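Enoyl-CoA hydratase/isomerase family protein (Bacillus anthracis, PDB 3KQF) probably catalyses the reversible addition of water to the double bond of 2-enoyl-CoA thioesters, as expected of an enoyl-CoA hydratase of the crotonase superfamily. Local coordinates at residues Pro209-Ala218 and Ala237-Asp246. Numbering follows the deposited sequence.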
loop_
_atom_site.group_PDB
_atom_site.type_symbol
_atom_site.label_atom_id
_atom_site.label_comp_id
_atom_site.label_asym_id
_atom_site.label_seq_id
_atom_site.Cartn_x
_atom_site.Cartn_y
_atom_site.Cartn_z
ATOM N N PRO A 209 25.426 1.255 -12.085
ATOM C CA PRO A 209 24.528 0.245 -12.668
ATOM C C PRO A 209 24.417 -1.056 -11.903
ATOM O O PRO A 209 23.376 -1.694 -11.958
ATOM C CB PRO A 209 25.076 0.024 -14.089
ATOM C CG PRO A 209 26.460 0.556 -14.074
ATOM C CD PRO A 209 26.547 1.597 -12.971
ATOM N N ILE A 210 25.487 -1.487 -11.235
ATOM C CA ILE A 210 25.417 -2.723 -10.442
ATOM C C ILE A 210 24.478 -2.455 -9.267
ATOM O O ILE A 210 23.609 -3.273 -8.944
ATOM C CB ILE A 210 26.814 -3.160 -9.944
ATOM C CG1 ILE A 210 27.698 -3.540 -11.128
ATOM C CG2 ILE A 210 26.693 -4.296 -8.947
ATOM C CD1 ILE A 210 29.114 -3.896 -10.745
ATOM N N ALA A 211 24.598 -1.267 -8.684
ATOM C CA ALA A 211 23.776 -0.847 -7.548
ATOM C C ALA A 211 22.282 -0.727 -7.923
ATOM O O ALA A 211 21.408 -1.225 -7.210
ATOM C CB ALA A 211 24.296 0.506 -6.991
ATOM N N VAL A 212 22.005 -0.110 -9.070
ATOM C CA VAL A 212 20.627 0.055 -9.537
ATOM C C VAL A 212 20.005 -1.325 -9.802
ATOM O O VAL A 212 18.868 -1.589 -9.396
ATOM C CB VAL A 212 20.538 0.956 -10.778
ATOM C CG1 VAL A 212 19.116 0.939 -11.400
ATOM C CG2 VAL A 212 20.951 2.393 -10.436
ATOM N N ARG A 213 20.747 -2.193 -10.483
ATOM C CA ARG A 213 20.256 -3.545 -10.791
ATOM C C ARG A 213 19.994 -4.343 -9.524
ATOM O O ARG A 213 18.969 -5.027 -9.420
ATOM C CB ARG A 213 21.235 -4.302 -11.708
ATOM C CG ARG A 213 21.325 -3.678 -13.099
ATOM C CD ARG A 213 21.887 -4.656 -14.139
ATOM N NE ARG A 213 21.956 -4.071 -15.479
ATOM C CZ ARG A 213 22.141 -4.763 -16.608
ATOM N NH1 ARG A 213 22.230 -6.092 -16.591
ATOM N NH2 ARG A 213 22.197 -4.125 -17.773
ATOM N N LEU A 214 20.922 -4.263 -8.570
ATOM C CA LEU A 214 20.741 -4.954 -7.276
ATOM C C LEU A 214 19.550 -4.368 -6.488
ATOM O O LEU A 214 18.807 -5.110 -5.828
ATOM C CB LEU A 214 22.046 -4.922 -6.456
ATOM C CG LEU A 214 23.121 -5.919 -6.872
ATOM C CD1 LEU A 214 24.479 -5.601 -6.200
ATOM C CD2 LEU A 214 22.679 -7.349 -6.530
ATOM N N ALA A 215 19.353 -3.058 -6.562
ATOM C CA ALA A 215 18.191 -2.414 -5.913
ATOM C C ALA A 215 16.895 -2.944 -6.509
ATOM O O ALA A 215 15.935 -3.229 -5.782
ATOM C CB ALA A 215 18.247 -0.877 -6.029
ATOM N N LYS A 216 16.837 -3.050 -7.840
ATOM C CA LYS A 216 15.640 -3.588 -8.482
ATOM C C LYS A 216 15.373 -5.004 -7.978
ATOM O O LYS A 216 14.257 -5.328 -7.612
ATOM C CB LYS A 216 15.741 -3.537 -10.022
ATOM C CG LYS A 216 14.533 -4.194 -10.713
ATOM C CD LYS A 216 14.423 -3.959 -12.199
ATOM C CE LYS A 216 13.122 -4.558 -12.767
ATOM N NZ LYS A 216 12.973 -4.269 -14.222
ATOM N N GLU A 217 16.406 -5.839 -7.922
ATOM C CA GLU A 217 16.236 -7.209 -7.443
ATOM C C GLU A 217 15.800 -7.257 -5.974
ATOM O O GLU A 217 14.904 -8.012 -5.622
ATOM C CB GLU A 217 17.510 -8.021 -7.655
ATOM C CG GLU A 217 17.772 -8.318 -9.117
ATOM C CD GLU A 217 19.011 -9.184 -9.337
ATOM O OE1 GLU A 217 20.083 -8.861 -8.777
ATOM O OE2 GLU A 217 18.909 -10.168 -10.101
ATOM N N ALA A 218 16.440 -6.460 -5.126
ATOM C CA ALA A 218 16.113 -6.453 -3.695
ATOM C C ALA A 218 14.665 -5.974 -3.424
ATOM O O ALA A 218 13.929 -6.590 -2.648
ATOM C CB ALA A 218 17.114 -5.597 -2.933
ATOM N N ALA A 237 22.380 -8.639 -1.080
ATOM C CA ALA A 237 22.509 -7.730 -2.213
ATOM C C ALA A 237 23.581 -6.684 -1.956
ATOM O O ALA A 237 24.350 -6.349 -2.866
ATOM C CB ALA A 237 21.188 -7.058 -2.524
ATOM N N TYR A 238 23.627 -6.164 -0.725
ATOM C CA TYR A 238 24.609 -5.142 -0.336
ATOM C C TYR A 238 26.056 -5.698 -0.492
ATOM O O TYR A 238 26.985 -4.969 -0.856
ATOM C CB TYR A 238 24.315 -4.664 1.090
ATOM C CG TYR A 238 25.124 -3.472 1.565
ATOM C CD1 TYR A 238 24.702 -2.173 1.310
ATOM C CD2 TYR A 238 26.280 -3.646 2.313
ATOM C CE1 TYR A 238 25.429 -1.079 1.762
ATOM C CE2 TYR A 238 27.005 -2.555 2.776
ATOM C CZ TYR A 238 26.571 -1.275 2.494
ATOM O OH TYR A 238 27.291 -0.181 2.952
ATOM N N GLU A 239 26.229 -6.995 -0.275
ATOM C CA GLU A 239 27.542 -7.625 -0.455
ATOM C C GLU A 239 27.980 -7.512 -1.911
ATOM O O GLU A 239 29.164 -7.493 -2.209
ATOM C CB GLU A 239 27.490 -9.096 -0.039
ATOM C CG GLU A 239 27.135 -9.304 1.410
ATOM C CD GLU A 239 28.217 -8.812 2.349
ATOM O OE1 GLU A 239 27.879 -8.148 3.352
ATOM O OE2 GLU A 239 29.407 -9.061 2.061
ATOM N N GLY A 240 27.008 -7.444 -2.817
ATOM C CA GLY A 240 27.285 -7.310 -4.241
ATOM C C GLY A 240 27.820 -5.948 -4.658
ATOM O O GLY A 240 28.281 -5.798 -5.775
ATOM N N VAL A 241 27.729 -4.938 -3.795
ATOM C CA VAL A 241 28.244 -3.602 -4.159
ATOM C C VAL A 241 29.479 -3.181 -3.400
ATOM O O VAL A 241 30.282 -2.391 -3.905
ATOM C CB VAL A 241 27.170 -2.505 -3.976
ATOM C CG1 VAL A 241 26.057 -2.735 -4.930
ATOM C CG2 VAL A 241 26.664 -2.458 -2.513
ATOM N N ILE A 242 29.660 -3.704 -2.194
ATOM C CA ILE A 242 30.804 -3.276 -1.380
ATOM C C ILE A 242 32.204 -3.534 -1.951
ATOM O O ILE A 242 33.111 -2.765 -1.648
ATOM C CB ILE A 242 30.709 -3.731 0.106
ATOM C CG1 ILE A 242 30.566 -5.249 0.230
ATOM C CG2 ILE A 242 29.558 -3.008 0.782
ATOM C CD1 ILE A 242 30.425 -5.714 1.678
ATOM N N HIS A 243 32.381 -4.568 -2.779
ATOM C CA HIS A 243 33.710 -4.877 -3.360
ATOM C C HIS A 243 33.901 -4.306 -4.774
ATOM O O HIS A 243 34.956 -4.485 -5.381
ATOM C CB HIS A 243 33.925 -6.405 -3.398
ATOM C CG HIS A 243 35.294 -6.824 -3.852
ATOM N ND1 HIS A 243 35.666 -6.847 -5.182
ATOM C CD2 HIS A 243 36.367 -7.274 -3.157
ATOM C CE1 HIS A 243 36.913 -7.273 -5.283
ATOM N NE2 HIS A 243 37.362 -7.542 -4.069
ATOM N N THR A 244 32.911 -3.580 -5.282
ATOM C CA THR A 244 32.973 -3.062 -6.651
ATOM C C THR A 244 33.881 -1.857 -6.812
ATOM O O THR A 244 34.109 -1.115 -5.866
ATOM C CB THR A 244 31.551 -2.692 -7.183
ATOM O OG1 THR A 244 30.978 -1.635 -6.400
ATOM C CG2 THR A 244 30.628 -3.904 -7.153
ATOM N N LYS A 245 34.422 -1.700 -8.016
ATOM C CA LYS A 245 35.259 -0.555 -8.343
ATOM C C LYS A 245 34.363 0.689 -8.404
ATOM O O LYS A 245 34.785 1.777 -8.040
ATOM C CB LYS A 245 35.992 -0.758 -9.670
ATOM C CG LYS A 245 36.977 -1.906 -9.664
ATOM C CD LYS A 245 37.858 -1.904 -10.916
ATOM C CE LYS A 245 38.856 -3.065 -10.890
ATOM N NZ LYS A 245 39.743 -3.089 -12.098
ATOM N N ASP A 246 33.118 0.522 -8.849
ATOM C CA ASP A 246 32.177 1.653 -8.892
ATOM C C ASP A 246 31.976 2.270 -7.498
ATOM O O ASP A 246 31.922 3.491 -7.370
ATOM C CB ASP A 246 30.828 1.266 -9.518
ATOM C CG ASP A 246 30.843 1.265 -11.054
ATOM O OD1 ASP A 246 31.798 1.790 -11.668
ATOM O OD2 ASP A 246 29.848 0.760 -11.646
HETATM O O HOH W 1 27.688 0.209 -10.078
#
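In the C-terminal helical region of this crotonase-fold subunit, Leu214 and Val241 meet where two antiparallel helices pair; the axes of segments 209-218 and 237-242 approach to 9.6 Å, with their N-to-C directions at 177°. The two side chains overlap alongside one another, pointing opposite ways, with Leu214 CD1 3.5 Å from Val241 CG1. The same methyl reaches the backbone beyond, 3.4 Å from Ala237 O and against the carbonyl carbon of Gly240, where the lack of a side chain lets it settle. Val241 CG1, beside its own backbone N and anti to the carbonyl carbon (chi1 -65°), also lies 4.0 Å from Ala211 CA. Ala218 CB and Ala237 CB close one end of the apolar seam.

Toward the other end, Ile210 CD1 and Thr244 CG2 meet tip to tip at 3.9 Å. Thr244, the N-cap of helix 245-255, donates a hydrogen bond from OG1 to Val241 O (2.7 Å), and its OG1 accepts from Arg247 N. A water accepts from Ile210 N and donates to Asp246 OD2, a carboxylate also anchored by Lys263 N and Gly264 N. Helix 209-222 also packs on the loop before strand 105-109, through Val212 on Pro104, while Ala211 touches Ile144 of the second subunit.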